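Local coordinates for protein serine-tRNA ligase (Naegleria fowleri, PDB 6BLJ) that probably attaches serine to its cognate tRNA in the cytosol in an ATP-dependent reaction, and is caught here with AMP in the nucleotide pocket, at residues A[336-341]-A[443-448]; A[351-356]-A[408-413]. All blocks are in the same frame, centred on the assembly; numbering follows the deposited sequence.

Interaction 1: A[336-341]-A[443-448]. With AMP (adenosine monophosphate), chain D.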
loop_
_atom_site.group_PDB
_atom_site.type_symbol
_atom_site.label_atom_id
_atom_site.label_comp_id
_atom_site.label_asym_id
_atom_site.label_seq_id
_atom_site.Cartn_x
_atom_site.Cartn_y
_atom_site.Cartn_z
ATOM N N ILE A 336 -8.238 -16.465 -20.056
ATOM C CA ILE A 336 -9.404 -16.325 -20.924
ATOM C C ILE A 336 -10.637 -16.404 -20.039
ATOM O O ILE A 336 -10.802 -17.371 -19.278
ATOM C CB ILE A 336 -9.441 -17.416 -22.005
ATOM C CG1 ILE A 336 -8.101 -17.485 -22.758
ATOM C CG2 ILE A 336 -10.651 -17.205 -22.933
ATOM C CD1 ILE A 336 -7.674 -16.211 -23.425
ATOM N N GLU A 337 -11.492 -15.392 -20.137
ATOM C CA GLU A 337 -12.579 -15.145 -19.200
ATOM C C GLU A 337 -13.917 -15.117 -19.935
ATOM O O GLU A 337 -14.021 -14.551 -21.033
ATOM C CB GLU A 337 -12.332 -13.802 -18.463
ATOM C CG GLU A 337 -13.379 -13.423 -17.419
ATOM C CD GLU A 337 -13.174 -14.149 -16.094
ATOM O OE1 GLU A 337 -12.215 -14.949 -15.977
ATOM O OE2 GLU A 337 -13.965 -13.903 -15.159
ATOM N N GLN A 338 -14.928 -15.773 -19.355
ATOM C CA GLN A 338 -16.314 -15.600 -19.782
ATOM C C GLN A 338 -16.930 -14.435 -19.018
ATOM O O GLN A 338 -16.815 -14.371 -17.792
ATOM C CB GLN A 338 -17.160 -16.846 -19.524
ATOM C CG GLN A 338 -16.701 -18.142 -20.168
ATOM C CD GLN A 338 -17.602 -19.306 -19.745
ATOM O OE1 GLN A 338 -18.714 -19.432 -20.224
ATOM N NE2 GLN A 338 -17.119 -20.143 -18.834
ATOM N N PHE A 339 -17.586 -13.528 -19.739
ATOM C CA PHE A 339 -18.253 -12.372 -19.140
ATOM C C PHE A 339 -19.588 -12.170 -19.847
ATOM O O PHE A 339 -19.624 -12.091 -21.081
ATOM C CB PHE A 339 -17.382 -11.106 -19.252
ATOM C CG PHE A 339 -17.938 -9.915 -18.496
ATOM C CD1 PHE A 339 -18.951 -9.127 -19.044
ATOM C CD2 PHE A 339 -17.456 -9.596 -17.238
ATOM C CE1 PHE A 339 -19.468 -8.046 -18.348
ATOM C CE2 PHE A 339 -17.965 -8.513 -16.530
ATOM C CZ PHE A 339 -18.975 -7.738 -17.081
ATOM N N VAL A 340 -20.689 -12.119 -19.090
ATOM C CA VAL A 340 -22.021 -12.041 -19.689
ATOM C C VAL A 340 -22.867 -10.981 -18.994
ATOM O O VAL A 340 -22.899 -10.905 -17.760
ATOM C CB VAL A 340 -22.746 -13.402 -19.654
ATOM C CG1 VAL A 340 -24.093 -13.300 -20.401
ATOM C CG2 VAL A 340 -21.881 -14.497 -20.285
ATOM N N VAL A 341 -23.566 -10.173 -19.801
ATOM C CA VAL A 341 -24.616 -9.270 -19.341
ATOM C C VAL A 341 -25.956 -9.902 -19.712
ATOM O O VAL A 341 -26.169 -10.269 -20.878
ATOM C CB VAL A 341 -24.477 -7.879 -19.992
ATOM C CG1 VAL A 341 -25.498 -6.898 -19.408
ATOM C CG2 VAL A 341 -23.033 -7.343 -19.895
ATOM N N SER A 443 -16.982 -15.912 -15.351
ATOM C CA SER A 443 -16.415 -17.222 -15.075
ATOM C C SER A 443 -15.104 -17.388 -15.824
ATOM O O SER A 443 -15.048 -17.162 -17.034
ATOM C CB SER A 443 -17.367 -18.353 -15.483
ATOM O OG SER A 443 -16.755 -19.604 -15.196
ATOM N N THR A 444 -14.068 -17.811 -15.109
ATOM C CA THR A 444 -12.862 -18.280 -15.770
ATOM C C THR A 444 -13.206 -19.294 -16.851
ATOM O O THR A 444 -14.061 -20.156 -16.658
ATOM C CB THR A 444 -11.930 -18.980 -14.783
ATOM O OG1 THR A 444 -11.942 -18.309 -13.519
ATOM C CG2 THR A 444 -10.509 -19.075 -15.375
ATOM N N LEU A 445 -12.540 -19.189 -17.999
ATOM C CA LEU A 445 -12.391 -20.364 -18.845
ATOM C C LEU A 445 -11.058 -21.037 -18.545
ATOM O O LEU A 445 -11.033 -22.172 -18.060
ATOM C CB LEU A 445 -12.496 -20.040 -20.345
ATOM C CG LEU A 445 -12.686 -21.318 -21.187
ATOM C CD1 LEU A 445 -14.094 -21.916 -20.971
ATOM C CD2 LEU A 445 -12.453 -21.109 -22.659
ATOM N N THR A 446 -9.943 -20.343 -18.786
ATOM C CA THR A 446 -8.652 -20.908 -18.418
ATOM C C THR A 446 -7.656 -19.805 -18.077
ATOM O O THR A 446 -7.464 -18.856 -18.844
ATOM C CB THR A 446 -8.108 -21.826 -19.538
ATOM O OG1 THR A 446 -6.827 -22.343 -19.170
ATOM C CG2 THR A 446 -7.970 -21.095 -20.881
ATOM N N ALA A 447 -7.034 -19.944 -16.909
ATOM C CA ALA A 447 -5.833 -19.207 -16.553
ATOM C C ALA A 447 -4.648 -20.113 -16.881
ATOM O O ALA A 447 -4.528 -21.205 -16.314
ATOM C CB ALA A 447 -5.864 -18.825 -15.072
ATOM N N THR A 448 -3.800 -19.692 -17.825
ATOM C CA THR A 448 -3.026 -20.710 -18.530
ATOM C C THR A 448 -1.839 -21.239 -17.726
ATOM O O THR A 448 -1.524 -22.424 -17.852
ATOM C CB THR A 448 -2.581 -20.197 -19.910
ATOM O OG1 THR A 448 -1.768 -19.021 -19.762
ATOM C CG2 THR A 448 -3.813 -19.875 -20.784
HETATM P P AMP D . -10.154 -15.513 -9.139
HETATM O O1P AMP D . -9.418 -15.266 -7.821
HETATM O O2P AMP D . -10.415 -14.371 -10.039
HETATM O O3P AMP D . -11.410 -16.320 -8.839
HETATM O "O5'" AMP D . -9.211 -16.502 -9.958
HETATM C "C5'" AMP D . -9.633 -17.079 -11.187
HETATM C "C4'" AMP D . -8.656 -18.144 -11.639
HETATM O "O4'" AMP D . -7.408 -17.526 -12.045
HETATM C "C3'" AMP D . -8.249 -19.142 -10.577
HETATM O "O3'" AMP D . -9.187 -20.191 -10.427
HETATM C "C2'" AMP D . -6.887 -19.613 -11.054
HETATM O "O2'" AMP D . -7.038 -20.575 -12.084
HETATM C "C1'" AMP D . -6.318 -18.334 -11.664
HETATM N N9 AMP D . -5.462 -17.570 -10.724
HETATM C C8 AMP D . -5.894 -16.756 -9.709
HETATM N N7 AMP D . -4.923 -16.191 -9.028
HETATM C C5 AMP D . -3.772 -16.662 -9.639
HETATM C C6 AMP D . -2.403 -16.437 -9.390
HETATM N N6 AMP D . -1.938 -15.601 -8.446
HETATM N N1 AMP D . -1.509 -17.089 -10.163
HETATM C C2 AMP D . -1.961 -17.887 -11.138
HETATM N N3 AMP D . -3.223 -18.156 -11.486
HETATM C C4 AMP D . -4.089 -17.518 -10.688
HETATM O O HOH W 1 -11.790 -15.847 -13.773
#

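Interaction 2: A[351-356]-A[408-413]. With AMP (adenosine monophosphate), chain D.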
loop_
_atom_site.group_PDB
_atom_site.type_symbol
_atom_site.label_atom_id
_atom_site.label_comp_id
_atom_site.label_asym_id
_atom_site.label_seq_id
_atom_site.Cartn_x
_atom_site.Cartn_y
_atom_site.Cartn_z
ATOM N N GLU A 351 -29.993 -19.043 -15.243
ATOM C CA GLU A 351 -29.781 -19.958 -16.361
ATOM C C GLU A 351 -28.419 -19.726 -17.010
ATOM O O GLU A 351 -27.729 -20.680 -17.395
ATOM C CB GLU A 351 -30.916 -19.807 -17.377
ATOM C CG GLU A 351 -32.267 -20.251 -16.826
ATOM C CD GLU A 351 -33.433 -19.854 -17.713
ATOM O OE1 GLU A 351 -33.199 -19.317 -18.815
ATOM O OE2 GLU A 351 -34.591 -20.068 -17.300
ATOM N N MET A 352 -27.998 -18.467 -17.120
ATOM C CA MET A 352 -26.694 -18.184 -17.714
ATOM C C MET A 352 -25.553 -18.687 -16.826
ATOM O O MET A 352 -24.505 -19.115 -17.333
ATOM C CB MET A 352 -26.566 -16.681 -17.984
ATOM C CG MET A 352 -25.341 -16.277 -18.795
ATOM S SD MET A 352 -25.310 -17.070 -20.419
ATOM C CE MET A 352 -26.851 -16.488 -21.141
ATOM N N PHE A 353 -25.733 -18.618 -15.504
ATOM C CA PHE A 353 -24.763 -19.181 -14.570
ATOM C C PHE A 353 -24.503 -20.653 -14.880
ATOM O O PHE A 353 -23.349 -21.083 -15.000
ATOM C CB PHE A 353 -25.290 -18.994 -13.134
ATOM C CG PHE A 353 -24.383 -19.554 -12.049
ATOM C CD1 PHE A 353 -23.414 -18.749 -11.450
ATOM C CD2 PHE A 353 -24.514 -20.863 -11.609
ATOM C CE1 PHE A 353 -22.586 -19.245 -10.448
ATOM C CE2 PHE A 353 -23.687 -21.366 -10.609
ATOM C CZ PHE A 353 -22.727 -20.556 -10.025
ATOM N N ASP A 354 -25.579 -21.437 -15.034
ATOM C CA ASP A 354 -25.449 -22.852 -15.373
ATOM C C ASP A 354 -24.758 -23.045 -16.718
ATOM O O ASP A 354 -23.949 -23.967 -16.882
ATOM C CB ASP A 354 -26.835 -23.518 -15.392
ATOM C CG ASP A 354 -27.475 -23.589 -14.013
ATOM O OD1 ASP A 354 -26.748 -23.477 -13.008
ATOM O OD2 ASP A 354 -28.702 -23.771 -13.933
ATOM N N GLU A 355 -25.085 -22.198 -17.702
ATOM C CA GLU A 355 -24.452 -22.301 -19.013
ATOM C C GLU A 355 -22.949 -22.047 -18.923
ATOM O O GLU A 355 -22.153 -22.760 -19.548
ATOM C CB GLU A 355 -25.096 -21.314 -19.998
ATOM C CG GLU A 355 -24.364 -21.232 -21.351
ATOM C CD GLU A 355 -24.960 -20.206 -22.323
ATOM O OE1 GLU A 355 -26.199 -20.169 -22.488
ATOM O OE2 GLU A 355 -24.171 -19.422 -22.912
ATOM N N MET A 356 -22.541 -21.052 -18.122
ATOM C CA MET A 356 -21.132 -20.662 -18.061
ATOM C C MET A 356 -20.295 -21.702 -17.333
ATOM O O MET A 356 -19.188 -22.028 -17.776
ATOM C CB MET A 356 -20.999 -19.288 -17.392
ATOM C CG MET A 356 -21.619 -18.163 -18.251
ATOM S SD MET A 356 -21.882 -16.622 -17.348
ATOM C CE MET A 356 -20.181 -16.060 -17.144
ATOM N N VAL A 408 -10.985 -22.626 -11.793
ATOM C CA VAL A 408 -12.083 -21.826 -12.336
ATOM C C VAL A 408 -12.936 -21.333 -11.180
ATOM O O VAL A 408 -13.209 -22.083 -10.238
ATOM C CB VAL A 408 -12.944 -22.650 -13.317
ATOM C CG1 VAL A 408 -14.295 -21.959 -13.581
ATOM C CG2 VAL A 408 -12.193 -22.895 -14.621
ATOM N N SER A 409 -13.345 -20.069 -11.241
ATOM C CA SER A 409 -14.428 -19.556 -10.419
ATOM C C SER A 409 -15.492 -18.946 -11.329
ATOM O O SER A 409 -15.173 -18.292 -12.334
ATOM C CB SER A 409 -13.905 -18.522 -9.413
ATOM O OG SER A 409 -13.388 -17.413 -10.114
ATOM N N CYS A 410 -16.755 -19.167 -10.970
ATOM C CA CYS A 410 -17.910 -18.746 -11.760
ATOM C C CYS A 410 -18.914 -18.124 -10.802
ATOM O O CYS A 410 -19.336 -18.785 -9.849
ATOM C CB CYS A 410 -18.517 -19.951 -12.495
ATOM S SG CYS A 410 -20.070 -19.677 -13.395
ATOM N N SER A 411 -19.281 -16.861 -11.032
ATOM C CA SER A 411 -20.111 -16.107 -10.097
ATOM C C SER A 411 -21.263 -15.415 -10.814
ATOM O O SER A 411 -21.085 -14.843 -11.901
ATOM C CB SER A 411 -19.296 -15.026 -9.355
ATOM O OG SER A 411 -18.200 -15.590 -8.662
ATOM N N ASN A 412 -22.440 -15.447 -10.192
ATOM C CA ASN A 412 -23.551 -14.573 -10.568
ATOM C C ASN A 412 -23.573 -13.404 -9.591
ATOM O O ASN A 412 -23.726 -13.610 -8.381
ATOM C CB ASN A 412 -24.888 -15.313 -10.537
ATOM C CG ASN A 412 -26.035 -14.479 -11.113
ATOM O OD1 ASN A 412 -25.847 -13.313 -11.478
ATOM N ND2 ASN A 412 -27.234 -15.072 -11.186
ATOM N N CYS A 413 -23.379 -12.188 -10.105
ATOM C CA CYS A 413 -23.394 -10.984 -9.278
ATOM C C CYS A 413 -24.704 -10.214 -9.371
ATOM O O CYS A 413 -24.791 -9.107 -8.831
ATOM C CB CYS A 413 -22.232 -10.074 -9.655
ATOM S SG CYS A 413 -20.597 -10.840 -9.335
HETATM P P AMP D . -10.154 -15.513 -9.139
HETATM O O1P AMP D . -9.418 -15.266 -7.821
HETATM O O2P AMP D . -10.415 -14.371 -10.039
HETATM O O3P AMP D . -11.410 -16.320 -8.839
HETATM O "O5'" AMP D . -9.211 -16.502 -9.958
HETATM C "C5'" AMP D . -9.633 -17.079 -11.187
HETATM C "C4'" AMP D . -8.656 -18.144 -11.639
HETATM O "O4'" AMP D . -7.408 -17.526 -12.045
HETATM C "C3'" AMP D . -8.249 -19.142 -10.577
HETATM O "O3'" AMP D . -9.187 -20.191 -10.427
HETATM C "C2'" AMP D . -6.887 -19.613 -11.054
HETATM O "O2'" AMP D . -7.038 -20.575 -12.084
HETATM C "C1'" AMP D . -6.318 -18.334 -11.664
HETATM N N9 AMP D . -5.462 -17.570 -10.724
HETATM C C8 AMP D . -5.894 -16.756 -9.709
HETATM N N7 AMP D . -4.923 -16.191 -9.028
HETATM C C5 AMP D . -3.772 -16.662 -9.639
HETATM C C6 AMP D . -2.403 -16.437 -9.390
HETATM N N6 AMP D . -1.938 -15.601 -8.446
HETATM N N1 AMP D . -1.509 -17.089 -10.163
HETATM C C2 AMP D . -1.961 -17.887 -11.138
HETATM N N3 AMP D . -3.223 -18.156 -11.486
HETATM C C4 AMP D . -4.089 -17.518 -10.688
#

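Interaction 1: A[336-341]-A[443-448]
Glu337 sets CG anti to its backbone N (chi1 -179°) and then bends at chi2 (80°), which folds the carboxylate back over the backbone of Ser443 and Thr444; OE1 comes within 3.4 Å of Thr444 CA. Thr444 holds OG1 anti to its carbonyl carbon, on the same face of the sheet, where Ser409 N donates to it; a water modelled between the two side chains is implausibly close to both, hence doubtful. The carboxylate is gripped by Lys335 through a salt bridge and by Asn442. On the other face Gln338 runs its amide out beside Ser443, NE2 lying 3.7 Å from Ser443 OG, while OE1 is bonded to Asn359 ND2 of helix 348-366. Ile336 and Thr446 lie side by side there, Ile336 CG1 to Thr446 CG2 4.1 Å. The backbones pair antiparallel: Gln338 and Ser443 exchange two hydrogen bonds, Gln338 N to Ser443 O being 2.7 Å. Ile336 O accepts from both Leu445 N (2.8 Å) and Thr446 N (3.1 Å), while Ile336 N gives a nearly straight bond to Thr446 O. Two residues thus face one, a classic beta bulge in the largely antiparallel sheet of a class II synthetase core, where Thr444 and Ala447 line the AMP pocket.

Interaction 2: A[351-356]-A[408-413]
Helix 351-356 runs alongside strand 408-412, almost antiparallel, the two N-to-C directions 171° apart and the axes 8.6 Å from each other at their closest. No hydrogen bond links the two segments; helix side chains meet both side chains and backbone of the strand. Phe353 carries most of the contact: with CG anti to the backbone N (chi1 179°), the ring extends to the strand and Asn412 N lies at its edge, 3.7 Å from Phe353 CD1. Cys410 O approaches Phe353 CE1 at 3.3 Å, tilted above the ring plane on the side where Cys410 SG sits, displaced toward the rim and 4.2 Å from the ring centroid. The same sulfur touches Met356 CB at 4.1 Å, one helical turn on, and is thereby held between the two helix residues. Asn412 crosses the ring obliquely and packs its CB against Phe353 CD1; its amide is occupied elsewhere, OD1 by Thr414 N and ND2 by Ser349 OG. Phe389 of the adjacent strand adds an edge-to-face contact to the Phe353 ring, and Leu441 packs on both Phe353 and Met356. Between the two segments the chemistry is apolar packing round a sulfur-aromatic pair; polar ties come from just outside, as at Ser349.

How the interactions relate
Interaction 2 is nested in the chain loop that interaction 1 closes, and their centres are 10 Å apart. Strands 436-447 and 404-412 are neighbours in one sheet, joined where Thr444 N meets Ser409 O at 3.0 Å, a probable hydrogen bond. Helix 348-366, which follows strand 332-342 in sequence, packs on this sheet, and Gln338 NE2 reaches Met356 O at 3.0 Å, also a probable bond. Ser443 OG packs on Cys410 CB at 3.2 Å. Both contacts border the nucleotide: Ser409 OG donates to AMP O3P at 2.6 Å, while Ala447 CB lies 3.5 Å from AMP C1'. The bond between Thr444 OG1 and Ser409 N couples these two walls of the pocket.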